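PDB 3NZP: arginine decarboxylase from Campylobacter jejuni subsp. jejuni, which probably catalyses the pyridoxal-phosphate-dependent decarboxylation of arginine to agmatine, a step in polyamine biosynthesis. Local coordinates for residues N355-K367 with Y377-L391. Numbering follows the deposited sequence.
Sequences NPKLIDELYDLYK and YLHDSIDHLESILTL
The imidazole of His384 has Glu361 OE1 over one face, near its CE1-NE2 side, and, on the opposite face, the carbonyl O of Asp380 one turn back in its own helix. The two residues face each other across an antiparallel helix pair of the helical bundle domain, its axes 9.5 Å apart at 160°, packed knobs-into-holes. Glu361 OE1 stands 3.1 Å from His384 NE2, but it lies over the ring, where the angle is poor for a hydrogen bond; carboxylate and ring planes are 54° apart. The Tyr377 ring carries Leu365 CG on one face, 4.0 Å above the plane and displaced toward the rim, with the Leu365 carbonyl O near Tyr377 CD2. CB of His384 points toward the other helix and CG is anti to the carbonyl carbon (chi1 -68°), which carries the ring in among Leu358, Glu361, Leu362 and Leu365. In return, Leu365 sits among Tyr377, Asp380, Ser381 and His384. Ile388 CD1 meets Leu362 CD1 tip to tip at 3.8 Å and crosses Ile359 at CG2. Helix 399-420 packs against the pair, with Ala405 touching Ile388 and Thr409 touching Leu385. Leu358 fills a hole between His384, Ser387, Ile388 and Leu391, its CD1 meeting Leu391 CD1 tip to tip at 3.6 Å, beside Ser387 CB.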
loop_
_atom_site.group_PDB
_atom_site.type_symbol
_atom_site.label_atom_id
_atom_site.label_comp_id
_atom_site.label_asym_id
_atom_site.label_seq_id
_atom_site.Cartn_x
_atom_site.Cartn_y
_atom_site.Cartn_z
ATOM N N ASN B 355 47.663 20.182 -4.044
ATOM C CA ASN B 355 46.545 19.389 -4.529
ATOM C C ASN B 355 46.979 18.032 -5.060
ATOM O O ASN B 355 48.032 17.918 -5.693
ATOM C CB ASN B 355 45.831 20.148 -5.640
ATOM C CG ASN B 355 45.140 21.385 -5.139
ATOM O OD1 ASN B 355 43.917 21.508 -5.219
ATOM N ND2 ASN B 355 45.920 22.319 -4.611
ATOM N N PRO B 356 46.180 16.977 -4.794
ATOM C CA PRO B 356 46.481 15.619 -5.260
ATOM C C PRO B 356 46.361 15.521 -6.780
ATOM O O PRO B 356 45.389 15.994 -7.375
ATOM C CB PRO B 356 45.466 14.755 -4.507
ATOM C CG PRO B 356 44.347 15.682 -4.249
ATOM C CD PRO B 356 45.044 16.957 -3.860
ATOM N N LYS B 357 47.369 14.905 -7.392
ATOM C CA LYS B 357 47.451 14.775 -8.845
ATOM C C LYS B 357 46.110 14.615 -9.535
ATOM O O LYS B 357 45.813 15.312 -10.508
ATOM C CB LYS B 357 48.372 13.610 -9.232
ATOM C CG LYS B 357 48.699 13.562 -10.729
ATOM C CD LYS B 357 49.837 12.592 -11.047
ATOM C CE LYS B 357 50.089 12.497 -12.559
ATOM N NZ LYS B 357 51.144 11.479 -12.921
ATOM N N LEU B 358 45.299 13.699 -9.023
ATOM C CA LEU B 358 43.986 13.455 -9.596
ATOM C C LEU B 358 43.162 14.712 -9.793
ATOM O O LEU B 358 42.736 14.991 -10.914
ATOM C CB LEU B 358 43.212 12.458 -8.742
ATOM C CG LEU B 358 43.505 11.016 -9.145
ATOM C CD1 LEU B 358 42.833 10.019 -8.212
ATOM C CD2 LEU B 358 43.013 10.839 -10.559
ATOM N N ILE B 359 42.924 15.482 -8.733
ATOM C CA ILE B 359 42.100 16.676 -8.927
ATOM C C ILE B 359 42.852 17.679 -9.806
ATOM O O ILE B 359 42.234 18.491 -10.494
ATOM C CB ILE B 359 41.601 17.344 -7.556
ATOM C CG1 ILE B 359 42.439 18.554 -7.216
ATOM C CG2 ILE B 359 41.660 16.347 -6.389
ATOM C CD1 ILE B 359 43.864 18.197 -7.070
ATOM N N ASP B 360 44.181 17.608 -9.810
ATOM C CA ASP B 360 44.953 18.503 -10.666
ATOM C C ASP B 360 44.545 18.290 -12.120
ATOM O O ASP B 360 44.329 19.240 -12.867
ATOM C CB ASP B 360 46.449 18.251 -10.516
ATOM C CG ASP B 360 47.095 19.212 -9.553
ATOM O OD1 ASP B 360 46.606 20.366 -9.473
ATOM O OD2 ASP B 360 48.088 18.826 -8.894
ATOM N N GLU B 361 44.443 17.026 -12.508
ATOM C CA GLU B 361 44.030 16.671 -13.849
ATOM C C GLU B 361 42.611 17.192 -14.055
ATOM O O GLU B 361 42.281 17.723 -15.119
ATOM C CB GLU B 361 44.070 15.157 -14.016
ATOM C CG GLU B 361 45.215 14.551 -13.261
ATOM C CD GLU B 361 45.535 13.132 -13.670
ATOM O OE1 GLU B 361 44.593 12.323 -13.835
ATOM O OE2 GLU B 361 46.736 12.826 -13.802
ATOM N N LEU B 362 41.764 17.048 -13.042
ATOM C CA LEU B 362 40.411 17.550 -13.177
ATOM C C LEU B 362 40.450 19.032 -13.546
ATOM O O LEU B 362 39.617 19.494 -14.327
ATOM C CB LEU B 362 39.617 17.334 -11.890
ATOM C CG LEU B 362 39.064 15.919 -11.691
ATOM C CD1 LEU B 362 38.617 15.727 -10.261
ATOM C CD2 LEU B 362 37.916 15.683 -12.646
ATOM N N TYR B 363 41.419 19.775 -13.004
ATOM C CA TYR B 363 41.534 21.201 -13.326
ATOM C C TYR B 363 41.822 21.369 -14.807
ATOM O O TYR B 363 41.060 22.008 -15.534
ATOM C CB TYR B 363 42.663 21.879 -12.542
ATOM C CG TYR B 363 42.247 22.487 -11.224
ATOM C CD1 TYR B 363 42.288 21.733 -10.049
ATOM C CD2 TYR B 363 41.812 23.813 -11.141
ATOM C CE1 TYR B 363 41.908 22.277 -8.812
ATOM C CE2 TYR B 363 41.425 24.370 -9.900
ATOM C CZ TYR B 363 41.480 23.588 -8.740
ATOM O OH TYR B 363 41.130 24.094 -7.510
ATOM N N ASP B 364 42.937 20.784 -15.232
ATOM C CA ASP B 364 43.388 20.829 -16.619
ATOM C C ASP B 364 42.258 20.526 -17.582
ATOM O O ASP B 364 42.187 21.100 -18.664
ATOM C CB ASP B 364 44.504 19.815 -16.820
ATOM C CG ASP B 364 45.607 19.989 -15.821
ATOM O OD1 ASP B 364 46.480 19.100 -15.727
ATOM O OD2 ASP B 364 45.597 21.025 -15.128
ATOM N N LEU B 365 41.387 19.604 -17.190
ATOM C CA LEU B 365 40.264 19.236 -18.024
ATOM C C LEU B 365 39.262 20.369 -18.117
ATOM O O LEU B 365 38.803 20.716 -19.208
ATOM C CB LEU B 365 39.578 18.000 -17.464
ATOM C CG LEU B 365 40.053 16.664 -18.031
ATOM C CD1 LEU B 365 41.572 16.584 -17.971
ATOM C CD2 LEU B 365 39.400 15.535 -17.246
ATOM N N TYR B 366 38.928 20.944 -16.966
ATOM C CA TYR B 366 37.970 22.040 -16.910
ATOM C C TYR B 366 38.442 23.220 -17.755
ATOM O O TYR B 366 37.635 23.964 -18.310
ATOM C CB TYR B 366 37.747 22.477 -15.452
ATOM C CG TYR B 366 36.673 23.540 -15.276
ATOM C CD1 TYR B 366 35.418 23.396 -15.876
ATOM C CD2 TYR B 366 36.908 24.685 -14.506
ATOM C CE1 TYR B 366 34.425 24.358 -15.719
ATOM C CE2 TYR B 366 35.918 25.658 -14.340
ATOM C CZ TYR B 366 34.677 25.486 -14.951
ATOM O OH TYR B 366 33.681 26.432 -14.809
ATOM N N LYS B 367 39.752 23.392 -17.859
ATOM C CA LYS B 367 40.294 24.485 -18.644
ATOM C C LYS B 367 40.364 24.126 -20.126
ATOM O O LYS B 367 39.680 24.723 -20.958
ATOM C CB LYS B 367 41.685 24.853 -18.131
ATOM C CG LYS B 367 41.665 25.391 -16.726
ATOM C CD LYS B 367 43.065 25.594 -16.185
ATOM C CE LYS B 367 43.066 26.307 -14.815
ATOM N NZ LYS B 367 42.340 25.617 -13.694
ATOM N N TYR B 377 36.561 14.481 -22.659
ATOM C CA TYR B 377 36.828 15.011 -21.325
ATOM C C TYR B 377 35.778 14.527 -20.339
ATOM O O TYR B 377 36.105 14.132 -19.216
ATOM C CB TYR B 377 36.852 16.537 -21.362
ATOM C CG TYR B 377 38.186 17.108 -21.769
ATOM C CD1 TYR B 377 39.038 16.404 -22.615
ATOM C CD2 TYR B 377 38.588 18.370 -21.332
ATOM C CE1 TYR B 377 40.261 16.939 -23.024
ATOM C CE2 TYR B 377 39.813 18.920 -21.736
ATOM C CZ TYR B 377 40.640 18.198 -22.585
ATOM O OH TYR B 377 41.821 18.746 -23.024
ATOM N N LEU B 378 34.517 14.553 -20.764
ATOM C CA LEU B 378 33.432 14.097 -19.907
ATOM C C LEU B 378 33.706 12.687 -19.391
ATOM O O LEU B 378 33.490 12.394 -18.213
ATOM C CB LEU B 378 32.110 14.129 -20.668
ATOM C CG LEU B 378 30.937 13.454 -19.949
ATOM C CD1 LEU B 378 30.839 13.936 -18.500
ATOM C CD2 LEU B 378 29.664 13.756 -20.719
ATOM N N HIS B 379 34.180 11.821 -20.285
ATOM C CA HIS B 379 34.516 10.446 -19.930
ATOM C C HIS B 379 35.611 10.437 -18.870
ATOM O O HIS B 379 35.466 9.829 -17.806
ATOM C CB HIS B 379 35.020 9.686 -21.156
ATOM C CG HIS B 379 33.935 9.210 -22.070
ATOM N ND1 HIS B 379 33.114 8.149 -21.758
ATOM C CD2 HIS B 379 33.542 9.646 -23.291
ATOM C CE1 HIS B 379 32.259 7.954 -22.748
ATOM N NE2 HIS B 379 32.498 8.850 -23.690
ATOM N N ASP B 380 36.710 11.119 -19.182
ATOM C CA ASP B 380 37.856 11.185 -18.286
ATOM C C ASP B 380 37.547 11.826 -16.941
ATOM O O ASP B 380 37.956 11.321 -15.892
ATOM C CB ASP B 380 38.997 11.941 -18.962
ATOM C CG ASP B 380 39.449 11.281 -20.244
ATOM O OD1 ASP B 380 39.930 10.131 -20.198
ATOM O OD2 ASP B 380 39.320 11.914 -21.308
ATOM N N SER B 381 36.829 12.945 -16.974
ATOM C CA SER B 381 36.480 13.642 -15.741
ATOM C C SER B 381 35.788 12.690 -14.777
ATOM O O SER B 381 36.150 12.623 -13.603
ATOM C CB SER B 381 35.580 14.846 -16.037
ATOM O OG SER B 381 34.461 14.468 -16.813
ATOM N N ILE B 382 34.808 11.938 -15.277
ATOM C CA ILE B 382 34.067 10.994 -14.433
ATOM C C ILE B 382 34.989 9.982 -13.778
ATOM O O ILE B 382 34.890 9.721 -12.580
ATOM C CB ILE B 382 32.999 10.227 -15.238
ATOM C CG1 ILE B 382 32.005 11.208 -15.835
ATOM C CG2 ILE B 382 32.217 9.300 -14.313
ATOM C CD1 ILE B 382 31.274 12.016 -14.765
ATOM N N ASP B 383 35.880 9.412 -14.579
ATOM C CA ASP B 383 36.816 8.425 -14.084
ATOM C C ASP B 383 37.604 8.996 -12.907
ATOM O O ASP B 383 37.692 8.370 -11.847
ATOM C CB ASP B 383 37.770 7.987 -15.205
ATOM C CG ASP B 383 37.059 7.244 -16.346
ATOM O OD1 ASP B 383 37.761 6.748 -17.250
ATOM O OD2 ASP B 383 35.809 7.151 -16.350
ATOM N N HIS B 384 38.161 10.192 -13.089
ATOM C CA HIS B 384 38.944 10.835 -12.038
ATOM C C HIS B 384 38.189 10.933 -10.712
ATOM O O HIS B 384 38.734 10.605 -9.642
ATOM C CB HIS B 384 39.415 12.209 -12.512
ATOM C CG HIS B 384 40.417 12.140 -13.623
ATOM N ND1 HIS B 384 41.142 11.001 -13.901
ATOM C CD2 HIS B 384 40.854 13.081 -14.494
ATOM C CE1 HIS B 384 41.983 11.243 -14.891
ATOM N NE2 HIS B 384 41.827 12.499 -15.269
ATOM N N LEU B 385 36.932 11.367 -10.785
ATOM C CA LEU B 385 36.095 11.479 -9.596
ATOM C C LEU B 385 35.975 10.107 -8.941
ATOM O O LEU B 385 35.998 9.983 -7.711
ATOM C CB LEU B 385 34.713 11.997 -9.973
ATOM C CG LEU B 385 33.707 12.104 -8.819
ATOM C CD1 LEU B 385 34.194 13.101 -7.784
ATOM C CD2 LEU B 385 32.378 12.539 -9.377
ATOM N N GLU B 386 35.863 9.077 -9.778
ATOM C CA GLU B 386 35.748 7.712 -9.287
ATOM C C GLU B 386 37.017 7.265 -8.569
ATOM O O GLU B 386 36.953 6.607 -7.525
ATOM C CB GLU B 386 35.419 6.746 -10.429
ATOM C CG GLU B 386 33.930 6.451 -10.578
ATOM C CD GLU B 386 33.244 6.183 -9.227
ATOM O OE1 GLU B 386 33.783 5.381 -8.417
ATOM O OE2 GLU B 386 32.164 6.776 -8.977
ATOM N N SER B 387 38.170 7.623 -9.127
ATOM C CA SER B 387 39.441 7.266 -8.508
ATOM C C SER B 387 39.614 8.032 -7.200
ATOM O O SER B 387 40.107 7.477 -6.208
ATOM C CB SER B 387 40.607 7.564 -9.454
ATOM O OG SER B 387 40.614 6.673 -10.558
ATOM N N ILE B 388 39.206 9.300 -7.178
ATOM C CA ILE B 388 39.344 10.074 -5.944
ATOM C C ILE B 388 38.481 9.484 -4.850
ATOM O O ILE B 388 38.943 9.281 -3.722
ATOM C CB ILE B 388 38.976 11.538 -6.150
ATOM C CG1 ILE B 388 40.029 12.175 -7.023
ATOM C CG2 ILE B 388 38.992 12.294 -4.834
ATOM C CD1 ILE B 388 39.717 13.592 -7.306
ATOM N N LEU B 389 37.229 9.202 -5.188
ATOM C CA LEU B 389 36.325 8.611 -4.223
ATOM C C LEU B 389 36.922 7.322 -3.673
ATOM O O LEU B 389 36.934 7.097 -2.460
ATOM C CB LEU B 389 34.990 8.313 -4.875
ATOM C CG LEU B 389 34.201 9.537 -5.314
ATOM C CD1 LEU B 389 32.894 9.082 -5.941
ATOM C CD2 LEU B 389 33.937 10.421 -4.119
ATOM N N THR B 390 37.421 6.472 -4.563
ATOM C CA THR B 390 38.012 5.217 -4.126
ATOM C C THR B 390 39.152 5.503 -3.149
ATOM O O THR B 390 39.336 4.785 -2.165
ATOM C CB THR B 390 38.548 4.397 -5.320
ATOM O OG1 THR B 390 37.509 4.230 -6.293
ATOM C CG2 THR B 390 39.015 3.021 -4.852
ATOM N N LEU B 391 39.913 6.558 -3.415
ATOM C CA LEU B 391 41.017 6.918 -2.538
ATOM C C LEU B 391 40.521 7.464 -1.211
ATOM O O LEU B 391 41.175 7.292 -0.179
ATOM C CB LEU B 391 41.921 7.956 -3.210
ATOM C CG LEU B 391 42.775 7.428 -4.365
ATOM C CD1 LEU B 391 43.499 8.585 -5.020
ATOM C CD2 LEU B 391 43.757 6.385 -3.851
#